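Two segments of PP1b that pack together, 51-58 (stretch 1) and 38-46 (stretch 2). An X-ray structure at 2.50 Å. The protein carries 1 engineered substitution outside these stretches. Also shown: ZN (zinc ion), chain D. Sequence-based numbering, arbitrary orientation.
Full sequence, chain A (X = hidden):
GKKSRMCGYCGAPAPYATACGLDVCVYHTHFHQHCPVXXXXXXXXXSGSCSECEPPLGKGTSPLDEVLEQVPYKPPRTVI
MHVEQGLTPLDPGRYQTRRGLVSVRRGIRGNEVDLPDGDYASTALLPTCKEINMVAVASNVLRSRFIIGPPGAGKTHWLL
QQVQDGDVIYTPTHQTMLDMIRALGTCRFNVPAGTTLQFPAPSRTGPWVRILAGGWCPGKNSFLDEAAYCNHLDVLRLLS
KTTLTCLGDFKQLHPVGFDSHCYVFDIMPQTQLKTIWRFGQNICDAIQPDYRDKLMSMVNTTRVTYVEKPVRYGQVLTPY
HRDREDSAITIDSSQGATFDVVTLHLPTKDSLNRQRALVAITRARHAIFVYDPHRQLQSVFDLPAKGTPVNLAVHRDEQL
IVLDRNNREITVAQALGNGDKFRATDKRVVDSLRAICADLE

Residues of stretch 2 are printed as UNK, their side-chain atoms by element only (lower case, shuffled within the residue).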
# COMPACT_ATOMS: atom_id res chain seq x y z
N SER A 51 32.91 -18.61 34.54
CA SER A 51 32.20 -19.88 34.38
C SER A 51 30.69 -19.70 34.17
O SER A 51 30.04 -20.60 33.65
CB SER A 51 32.48 -20.81 35.58
OG SER A 51 32.22 -20.17 36.82
N GLU A 52 30.15 -18.55 34.56
CA GLU A 52 28.73 -18.27 34.39
C GLU A 52 28.36 -17.94 32.94
O GLU A 52 27.22 -18.18 32.53
CB GLU A 52 28.31 -17.12 35.31
CG GLU A 52 26.80 -16.95 35.47
CD GLU A 52 26.13 -18.17 36.07
OE1 GLU A 52 26.66 -18.71 37.06
OE2 GLU A 52 25.06 -18.58 35.56
N CYS A 53 29.31 -17.39 32.19
CA CYS A 53 29.09 -17.04 30.78
C CYS A 53 29.74 -18.05 29.82
O CYS A 53 30.00 -17.73 28.65
CB CYS A 53 29.62 -15.63 30.50
SG CYS A 53 31.36 -15.37 30.91
N GLU A 54 30.01 -19.27 30.31
CA GLU A 54 30.57 -20.34 29.47
C GLU A 54 29.55 -21.04 28.56
O GLU A 54 29.91 -21.46 27.46
CB GLU A 54 31.31 -21.38 30.32
CG GLU A 54 32.77 -21.02 30.58
CD GLU A 54 33.45 -21.95 31.57
OE1 GLU A 54 32.99 -23.10 31.74
OE2 GLU A 54 34.45 -21.52 32.18
N PRO A 55 28.28 -21.17 29.00
CA PRO A 55 27.28 -21.76 28.10
C PRO A 55 27.21 -21.00 26.77
O PRO A 55 27.06 -19.78 26.78
CB PRO A 55 25.97 -21.63 28.88
CG PRO A 55 26.39 -21.61 30.31
CD PRO A 55 27.72 -20.92 30.34
N PRO A 56 27.31 -21.71 25.63
CA PRO A 56 27.50 -21.03 24.36
C PRO A 56 26.21 -20.41 23.82
O PRO A 56 25.11 -20.80 24.22
CB PRO A 56 27.98 -22.15 23.44
CG PRO A 56 27.29 -23.36 23.96
CD PRO A 56 27.15 -23.17 25.45
N LEU A 57 26.37 -19.44 22.91
CA LEU A 57 25.23 -18.80 22.26
C LEU A 57 24.57 -19.77 21.29
O LEU A 57 25.23 -20.62 20.69
CB LEU A 57 25.68 -17.54 21.51
CG LEU A 57 26.28 -16.41 22.35
CD1 LEU A 57 26.92 -15.36 21.46
CD2 LEU A 57 25.22 -15.78 23.25
N GLY A 58 23.25 -19.65 21.15
CA GLY A 58 22.47 -20.46 20.22
C GLY A 58 22.14 -19.71 18.94
O GLY A 58 22.42 -18.52 18.82
N UNK A 38 25.26 -8.25 27.79
CA UNK A 38 25.82 -8.31 29.13
C UNK A 38 24.80 -8.96 30.06
O UNK A 38 23.69 -8.45 30.22
c UNK A 38 28.34 -6.95 28.28
c UNK A 38 26.19 -6.91 29.68
c UNK A 38 26.82 -7.03 31.07
c UNK A 38 27.13 -6.16 28.72
N UNK A 39 25.18 -10.08 30.67
CA UNK A 39 24.28 -10.81 31.56
C UNK A 39 24.70 -10.66 33.03
O UNK A 39 25.67 -9.96 33.35
c UNK A 39 23.51 -12.40 29.78
c UNK A 39 25.34 -14.53 31.16
c UNK A 39 25.49 -13.02 31.17
c UNK A 39 24.14 -12.29 31.15
N UNK A 40 23.93 -11.29 33.91
CA UNK A 40 24.08 -11.23 35.37
C UNK A 40 25.51 -11.30 35.92
O UNK A 40 25.81 -10.64 36.91
c UNK A 40 23.21 -13.66 35.44
c UNK A 40 22.17 -16.26 33.13
c UNK A 40 22.77 -15.48 34.13
c UNK A 40 23.18 -12.28 36.06
n UNK A 40 23.74 -15.81 35.03
c UNK A 40 21.21 -15.66 32.35
c UNK A 40 21.42 -13.56 33.55
c UNK A 40 24.00 -14.71 35.82
c UNK A 40 22.40 -14.14 34.36
c UNK A 40 20.83 -14.33 32.55
N UNK A 41 26.39 -12.08 35.30
CA UNK A 41 27.79 -12.16 35.76
C UNK A 41 28.67 -10.98 35.30
O UNK A 41 29.86 -10.95 35.58
c UNK A 41 28.43 -13.47 35.31
s UNK A 41 28.66 -13.65 33.52
N UNK A 42 28.08 -10.02 34.59
CA UNK A 42 28.80 -8.82 34.15
C UNK A 42 29.62 -9.00 32.89
O UNK A 42 30.39 -8.12 32.52
N UNK A 43 29.46 -10.14 32.22
CA UNK A 43 30.16 -10.41 30.96
C UNK A 43 29.12 -10.68 29.86
O UNK A 43 27.93 -10.86 30.16
n UNK A 43 32.09 -12.34 33.31
n UNK A 43 33.69 -10.94 33.61
c UNK A 43 33.08 -10.61 32.42
c UNK A 43 31.08 -11.62 31.11
c UNK A 43 32.07 -11.49 32.23
c UNK A 43 33.07 -11.99 34.13
N UNK A 44 29.57 -10.70 28.59
CA UNK A 44 28.65 -11.06 27.51
C UNK A 44 28.27 -12.54 27.56
O UNK A 44 29.13 -13.40 27.76
c UNK A 44 29.45 -10.76 26.24
c UNK A 44 30.53 -9.83 26.66
c UNK A 44 30.87 -10.25 28.06
N UNK A 45 26.98 -12.83 27.38
CA UNK A 45 26.53 -14.22 27.30
C UNK A 45 27.37 -14.97 26.28
O UNK A 45 27.59 -14.48 25.17
c UNK A 45 25.06 -14.27 26.91
N UNK A 46 27.85 -16.15 26.67
CA UNK A 46 28.63 -17.01 25.78
C UNK A 46 30.09 -16.62 25.61
O UNK A 46 30.79 -17.22 24.81
ZN ZN D . 30.68 -14.19 33.05
O HOH W 1 26.69 -17.71 28.57
O HOH W 2 29.37 -19.05 22.62

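Position 38 carries four carbons, forked at the first, with one arm two carbons long, and none of them comes within reach of stretch 1. That branching is Ile-38, which leads into the contact without joining it.

Position 39 repeats the pattern: four carbons, forked at the first, one arm two carbons long. The residue is buried and its CA-to-CB bond points toward stretch 1, the end of its long arm lying 4.5 Å from CB of Cys-53. It is Ile-39, and the atom at that end is CD1. Its backbone opens a type I turn that runs to position 42.

Position 40 has one carbon followed by fused five- and six-membered rings holding eight carbons and one nitrogen. The CA-to-CB bond points sideways, yet the end of the side chain comes nearer to stretch 1, and there the ring nitrogen lies 3.1 Å from OE2 of Glu-52. The indole identifies Trp-40, whose NE1 donates a hydrogen bond to that oxygen, nearly straight at 172°. The carboxylate sits at the ring edge, near its plane, where an indole N-H can reach it.

Position 41 shows one carbon and one sulfur, and its CB packs 3.7 Å from CB of Glu-52. It is Cys-41, and its SG binds ZN at 2.1 Å.

Position 42 has no side-chain atoms, a phi of 82° that by itself favours glycine, and no contact with stretch 1. Gly-42 completes the turn, its N donating to O of Ile-39 at 2.7 Å.

Position 43 has one carbon, then a five-membered ring of three carbons and two nitrogens, and its CB lies 3.8 Å from SG of Cys-53. This is His-43, whose ND1 meets ZN at 2.3 Å. O of His-43 also accepts a 2.9 Å bond from N of Ile-39, tying the loop back on itself.

At position 44, three carbons close a ring onto the backbone N, and the backbone O lies 3.6 Å from CB of Cys-53. The closed ring makes it Pro-44, whose contribution is backbone.

Position 45 has a single carbon. Although CA-to-CB points away overall, this CB still touches CD2 of Leu-57 at 4.0 Å. It is Ala-45.

Position 46 has no side chain and a phi of 79°. Its bare CA approaches O of Pro-55 at 3.3 Å in a CA-H...O contact, and an ideal CB here would stand 2.7 Å from CG of Leu-57, a clash. Gly-46 is thus fitting twice over. One water accepts from N of Gly-46 at 2.7 Å and donates to O of Pro-55 at 2.8 Å; another links O of Gly-46, at 3.2 Å, to N of Leu-57, at 3.0 Å.

The contact therefore joins two irregular segments through metal rather than through paired strands. Cys-41, His-43 and Cys-53, whose SG lies 2.5 Å from ZN, supply three ligands, with a fourth from elsewhere in the structure. The tryptophan-glutamate bond adds a polar tie, and water-bridged glycine packing seats the other end.

Stretch 2 38-46: IIWCGHPAG
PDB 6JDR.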